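Local coordinates for protein nicotinamide-nucleotide adenylyltransferase NadR family / Ribosylnicotinamide kinase (Lactococcus lactis subsp. cremoris, PDB 6GYE) that probably combines ribosylnicotinamide kinase and nicotinamide-nucleotide adenylyltransferase activities in NAD+ synthesis, and binds nicotinamide riboside, at residues Phe20-Ala24 and Leu46-Gly50. Numbering follows the deposited sequence.
Sequences FGTFA and LVVSG. With SO4 (sulfate ion), chain E.
Phe-20 lies beside Val-47, both side chains on one face of a parallel sheet. Phe-20 CD1 comes to 3.8 Å from Val-47 CB, and Phe-20 CE1 sits near Val-47 CG1. CG of Phe-20 is anti to its carbonyl carbon (chi1 -67°), and the ring runs alongside the valine, pointing the same way. With an alanine here, the Phe-20 side of Val-47 CB and CG1 would probably lose its cover, opening a gap on this face of the sheet. Gly-21 makes both backbone hydrogen bonds between residues 20-24 and 46-50. Gly-21 N donates to Val-47 O at 3.0 Å. Gly-21 O accepts from Ser-49 N at 3.1 Å. The ring of Phe-23, at CZ, occupies the space beside Gly-21 where a CB would lie. Strands 15-21 and 43-50 belong to a beta-alpha-beta unit, linked by helix 28-40. The strand order 3-2-1-4-5 fits the Rossmann-like nucleotidyltransferase fold. Residues 20-24 run into the HxGH-type signature of this family, whose last histidine is His-30. Just past the strand, Thr-22 turns to a sulfate, probably from the crystallisation liquor. Thr-22 N donates to sulfate O3; the 2.5 Å separation is short, and its exact length is doubtful. Thr-22 OG1 also donates to sulfate O3, at 2.7 Å. Thr-22 CG2 faces Ser-49 O at 3.8 Å. Arg-66 NH1 hydrogen-bonds both Thr-22 O and Ser-49 O. Phe-23 N adds a longer bond to sulfate O2, and His-30 and Arg-150 also hold the ion. Such an anion site beside the signature is consistent with a place for nucleotide phosphate. The Phe-23 ring packs against Gly-21, its edge toward strand 43-50. There Phe-23 CE2 meets Val-47 O at 3.7 Å, and Phe-23 CD2 meets Val-48 CG1 at 4.0 Å.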
loop_
_atom_site.group_PDB
_atom_site.type_symbol
_atom_site.label_atom_id
_atom_site.label_comp_id
_atom_site.label_asym_id
_atom_site.label_seq_id
_atom_site.Cartn_x
_atom_site.Cartn_y
_atom_site.Cartn_z
ATOM N N PHE A 20 -5.718 -3.611 22.521
ATOM C CA PHE A 20 -5.902 -4.642 21.509
ATOM C C PHE A 20 -6.392 -4.058 20.198
ATOM O O PHE A 20 -7.096 -3.045 20.175
ATOM C CB PHE A 20 -6.941 -5.673 21.943
ATOM C CG PHE A 20 -6.544 -6.504 23.103
ATOM C CD1 PHE A 20 -5.844 -7.676 22.912
ATOM C CD2 PHE A 20 -6.924 -6.155 24.383
ATOM C CE1 PHE A 20 -5.511 -8.480 23.985
ATOM C CE2 PHE A 20 -6.589 -6.956 25.470
ATOM C CZ PHE A 20 -5.889 -8.116 25.268
ATOM N N GLY A 21 -6.062 -4.745 19.111
ATOM C CA GLY A 21 -6.680 -4.447 17.828
ATOM C C GLY A 21 -6.213 -5.439 16.787
ATOM O O GLY A 21 -5.226 -6.153 16.986
ATOM N N THR A 22 -6.948 -5.474 15.669
ATOM C CA THR A 22 -6.451 -6.141 14.462
ATOM C C THR A 22 -5.643 -5.185 13.568
ATOM O O THR A 22 -4.680 -5.609 12.918
ATOM C CB THR A 22 -7.597 -6.772 13.667
ATOM O OG1 THR A 22 -8.648 -5.826 13.512
ATOM C CG2 THR A 22 -8.157 -7.987 14.388
ATOM N N PHE A 23 -6.031 -3.909 13.505
ATOM C CA PHE A 23 -5.262 -2.850 12.835
ATOM C C PHE A 23 -5.089 -3.097 11.335
ATOM O O PHE A 23 -3.973 -3.131 10.804
ATOM C CB PHE A 23 -3.894 -2.678 13.496
ATOM C CG PHE A 23 -3.961 -2.390 14.954
ATOM C CD1 PHE A 23 -4.414 -1.168 15.404
ATOM C CD2 PHE A 23 -3.567 -3.347 15.882
ATOM C CE1 PHE A 23 -4.473 -0.893 16.761
ATOM C CE2 PHE A 23 -3.598 -3.073 17.230
ATOM C CZ PHE A 23 -4.054 -1.842 17.674
ATOM N N ALA A 24 -6.222 -3.242 10.653
ATOM C CA ALA A 24 -6.283 -3.494 9.214
ATOM C C ALA A 24 -7.225 -2.488 8.558
ATOM O O ALA A 24 -8.276 -2.864 8.024
ATOM C CB ALA A 24 -6.742 -4.927 8.938
ATOM N N LEU A 46 0.753 -2.635 22.952
ATOM C CA LEU A 46 -0.218 -2.816 21.882
ATOM C C LEU A 46 -0.218 -4.270 21.453
ATOM O O LEU A 46 0.842 -4.826 21.159
ATOM C CB LEU A 46 0.084 -1.938 20.673
ATOM C CG LEU A 46 0.114 -0.429 20.874
ATOM C CD1 LEU A 46 0.295 0.287 19.521
ATOM C CD2 LEU A 46 -1.137 0.040 21.617
ATOM N N VAL A 47 -1.390 -4.899 21.447
ATOM C CA VAL A 47 -1.477 -6.295 21.036
ATOM C C VAL A 47 -2.169 -6.364 19.681
ATOM O O VAL A 47 -3.338 -5.996 19.551
ATOM C CB VAL A 47 -2.180 -7.163 22.082
ATOM C CG1 VAL A 47 -2.321 -8.578 21.563
ATOM C CG2 VAL A 47 -1.359 -7.180 23.358
ATOM N N VAL A 48 -1.421 -6.794 18.667
ATOM C CA VAL A 48 -1.959 -7.056 17.337
ATOM C C VAL A 48 -2.355 -8.515 17.306
ATOM O O VAL A 48 -1.486 -9.390 17.414
ATOM C CB VAL A 48 -0.918 -6.787 16.239
ATOM C CG1 VAL A 48 -1.604 -6.708 14.888
ATOM C CG2 VAL A 48 -0.096 -5.564 16.539
ATOM N N SER A 49 -3.646 -8.790 17.158
ATOM C CA SER A 49 -4.094 -10.172 17.087
ATOM C C SER A 49 -4.443 -10.535 15.648
ATOM O O SER A 49 -4.747 -9.667 14.821
ATOM C CB SER A 49 -5.286 -10.409 18.020
ATOM O OG SER A 49 -6.346 -9.541 17.694
ATOM N N GLY A 50 -4.354 -11.826 15.348
ATOM C CA GLY A 50 -4.633 -12.295 14.001
ATOM C C GLY A 50 -4.463 -13.796 13.895
ATOM O O GLY A 50 -3.984 -14.466 14.819
HETATM S S SO4 E . -9.833 -3.177 14.800
HETATM O O1 SO4 E . -9.930 -2.013 15.675
HETATM O O2 SO4 E . -9.149 -2.836 13.547
HETATM O O3 SO4 E . -9.096 -4.178 15.563
HETATM O O4 SO4 E . -11.154 -3.688 14.437
#